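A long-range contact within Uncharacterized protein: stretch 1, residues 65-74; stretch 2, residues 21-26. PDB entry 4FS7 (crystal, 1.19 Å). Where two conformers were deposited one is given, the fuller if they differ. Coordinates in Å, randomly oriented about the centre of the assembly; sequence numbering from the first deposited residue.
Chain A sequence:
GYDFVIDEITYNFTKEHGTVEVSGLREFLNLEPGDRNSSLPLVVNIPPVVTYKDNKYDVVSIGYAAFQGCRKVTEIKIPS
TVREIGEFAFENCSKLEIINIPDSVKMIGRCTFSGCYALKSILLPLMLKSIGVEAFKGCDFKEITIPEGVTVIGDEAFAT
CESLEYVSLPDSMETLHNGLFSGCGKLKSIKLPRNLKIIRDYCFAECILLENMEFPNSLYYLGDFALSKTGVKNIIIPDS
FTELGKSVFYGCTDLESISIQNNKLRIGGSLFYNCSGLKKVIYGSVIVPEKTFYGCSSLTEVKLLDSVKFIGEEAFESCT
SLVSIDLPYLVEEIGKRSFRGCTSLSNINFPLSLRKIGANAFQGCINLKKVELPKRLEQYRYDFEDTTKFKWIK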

# COMPACT_ATOMS: atom_id res chain seq x y z
N ALA A 65 13.82 -5.70 -23.83
CA ALA A 65 14.62 -4.50 -23.62
C ALA A 65 14.96 -3.74 -24.91
O ALA A 65 15.94 -3.01 -24.95
CB ALA A 65 15.90 -4.82 -22.80
N ALA A 66 14.09 -3.80 -25.92
CA ALA A 66 14.48 -3.27 -27.22
C ALA A 66 14.79 -1.77 -27.18
O ALA A 66 15.81 -1.31 -27.74
CB ALA A 66 13.37 -3.55 -28.25
N PHE A 67 13.97 -1.01 -26.45
CA PHE A 67 14.14 0.44 -26.35
C PHE A 67 14.58 0.89 -24.94
O PHE A 67 14.47 2.06 -24.60
CB PHE A 67 12.89 1.21 -26.77
CG PHE A 67 12.52 1.02 -28.21
CD1 PHE A 67 13.11 1.77 -29.21
CD2 PHE A 67 11.61 0.03 -28.55
CE1 PHE A 67 12.74 1.55 -30.53
CE2 PHE A 67 11.26 -0.20 -29.83
CZ PHE A 67 11.82 0.56 -30.85
N GLN A 68 15.08 -0.05 -24.15
CA GLN A 68 15.49 0.25 -22.78
C GLN A 68 16.53 1.37 -22.75
O GLN A 68 17.56 1.31 -23.47
CB GLN A 68 16.03 -1.01 -22.13
CG GLN A 68 16.54 -0.85 -20.73
CD GLN A 68 17.04 -2.15 -20.15
OE1 GLN A 68 17.92 -2.79 -20.72
NE2 GLN A 68 16.51 -2.54 -19.00
N GLY A 69 16.25 2.42 -21.98
CA GLY A 69 17.17 3.55 -21.84
C GLY A 69 17.19 4.53 -22.98
O GLY A 69 18.07 5.37 -23.03
N CYS A 70 16.24 4.44 -23.90
CA CYS A 70 16.17 5.37 -25.04
C CYS A 70 15.48 6.65 -24.61
O CYS A 70 14.34 6.91 -24.95
CB CYS A 70 15.45 4.72 -26.22
SG CYS A 70 16.30 3.30 -26.98
N ARG A 71 16.23 7.48 -23.88
CA ARG A 71 15.68 8.65 -23.22
C ARG A 71 15.36 9.82 -24.11
O ARG A 71 14.82 10.82 -23.62
CB ARG A 71 16.64 9.11 -22.13
CG ARG A 71 16.87 8.08 -21.06
CD ARG A 71 17.66 8.67 -19.89
NE ARG A 71 17.89 7.69 -18.84
CZ ARG A 71 17.03 7.39 -17.87
NH1 ARG A 71 15.82 7.96 -17.79
NH2 ARG A 71 17.38 6.48 -16.97
N LYS A 72 15.65 9.73 -25.41
CA LYS A 72 15.30 10.80 -26.33
C LYS A 72 14.03 10.55 -27.14
O LYS A 72 13.46 11.48 -27.70
CB LYS A 72 16.49 11.09 -27.26
CG LYS A 72 17.77 11.54 -26.52
N VAL A 73 13.54 9.31 -27.17
CA VAL A 73 12.35 8.99 -27.98
C VAL A 73 11.08 9.65 -27.40
O VAL A 73 10.82 9.51 -26.20
CB VAL A 73 12.18 7.47 -28.11
CG1 VAL A 73 10.86 7.13 -28.77
CG2 VAL A 73 13.30 6.88 -28.93
N THR A 74 10.27 10.32 -28.24
CA THR A 74 9.06 10.95 -27.76
C THR A 74 7.78 10.24 -28.18
O THR A 74 6.76 10.40 -27.53
CB THR A 74 9.00 12.43 -28.14
OG1 THR A 74 8.88 12.57 -29.56
CG2 THR A 74 10.26 13.18 -27.59
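Stretch 2 21-26: EVSGLR

The end of a β-strand, residues 21-25, packs against a chain of tight turns through apolar side chains and two bridging waters, with no direct hydrogen bond between the stretches. Stretch 1 folds through a type I turn from Ala65 to Gln68, a type II turn from Phe67 to Cys70 and a type I turn from Cys70 to Val73. Gln68 N to Ala65 O (3.2 Å) and Cys70 N to Phe67 O (3.0 Å) close the first two; Val73 N to Cys70 O, at 3.4 Å, is a weak bond. Gly69, with its positive phi, suits its place in the second turn.

Stretch 2 is strand as far as Leu25 but bends at Ser23 (psi -4°), and its backbone comes nearest at Gly24, whose CA lies 4.6 Å from Ala66 CA. The strand runs in broadly the same sense as the turns, from Val22 beside Ala66 to Leu25 beside Val73. The small Ala66 fits this close approach: its CB points toward the strand and rests 3.6 Å from Val22 O. Gly24 CA lies 3.3 Å from Ala66 O, a CA-H...O contact. The backbone angles of Gly24 call for glycine, since a CB there would be jammed against the carbonyl oxygen of Ser23. Two waters lie near Ala66 O: water 1, 2.8 Å from Ala66 O and 2.9 Å from Ser23 O, and water 2, which donates to Ala66 O at 3.1 Å and accepts from Leu25 N at 3.0 Å.

Beside this polar seam, Phe67 reaches Val22 and Leu25 with one flat ring: its CZ lies 3.7 Å from Val22 CG1, and Leu25 CG meets the ring edge 3.5 Å from Phe67 CE1. Leu25 has the length to continue onward, its CD1 packing 3.6 Å from Val73 CG2 and 4.4 Å from Cys70 SG.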

# COMPACT_ATOMS: atom_id res chain seq x y z
N GLU A 21 11.73 -9.51 -35.08
CA GLU A 21 11.42 -8.69 -33.90
C GLU A 21 12.19 -7.39 -34.01
O GLU A 21 13.34 -7.34 -34.48
CB GLU A 21 11.78 -9.41 -32.56
CG GLU A 21 13.32 -9.53 -32.33
CD GLU A 21 13.80 -10.14 -30.99
OE1 GLU A 21 13.03 -10.30 -30.04
OE2 GLU A 21 15.00 -10.44 -30.91
N VAL A 22 11.59 -6.30 -33.58
CA VAL A 22 12.31 -5.04 -33.39
C VAL A 22 13.26 -5.21 -32.21
O VAL A 22 12.86 -5.61 -31.12
CB VAL A 22 11.33 -3.91 -33.04
CG1 VAL A 22 12.09 -2.59 -32.69
CG2 VAL A 22 10.37 -3.68 -34.22
N SER A 23 14.53 -4.96 -32.44
CA SER A 23 15.54 -5.14 -31.41
C SER A 23 16.12 -3.84 -30.90
O SER A 23 16.89 -3.88 -29.92
CB SER A 23 16.60 -6.10 -31.88
OG SER A 23 17.29 -5.54 -32.97
N GLY A 24 15.76 -2.71 -31.45
CA GLY A 24 16.31 -1.45 -30.99
C GLY A 24 16.27 -0.38 -32.06
O GLY A 24 15.63 -0.54 -33.11
N LEU A 25 16.97 0.71 -31.77
CA LEU A 25 17.18 1.81 -32.69
C LEU A 25 18.63 1.87 -33.11
O LEU A 25 19.52 1.46 -32.39
CB LEU A 25 16.86 3.15 -32.04
CG LEU A 25 15.39 3.42 -31.78
CD1 LEU A 25 15.22 4.72 -31.02
CD2 LEU A 25 14.63 3.46 -33.11
N ARG A 26 18.83 2.38 -34.32
CA ARG A 26 20.13 2.79 -34.79
C ARG A 26 20.78 3.73 -33.76
O ARG A 26 20.15 4.68 -33.27
CB ARG A 26 19.95 3.48 -36.15
CG ARG A 26 21.20 3.82 -36.87
CD ARG A 26 20.88 4.17 -38.30
NE ARG A 26 20.37 5.54 -38.42
CZ ARG A 26 20.93 6.52 -39.15
NH1 ARG A 26 22.03 6.30 -39.86
NH2 ARG A 26 20.37 7.72 -39.19
O HOH W 1 18.32 -2.53 -27.84
O HOH W 2 17.70 0.91 -28.83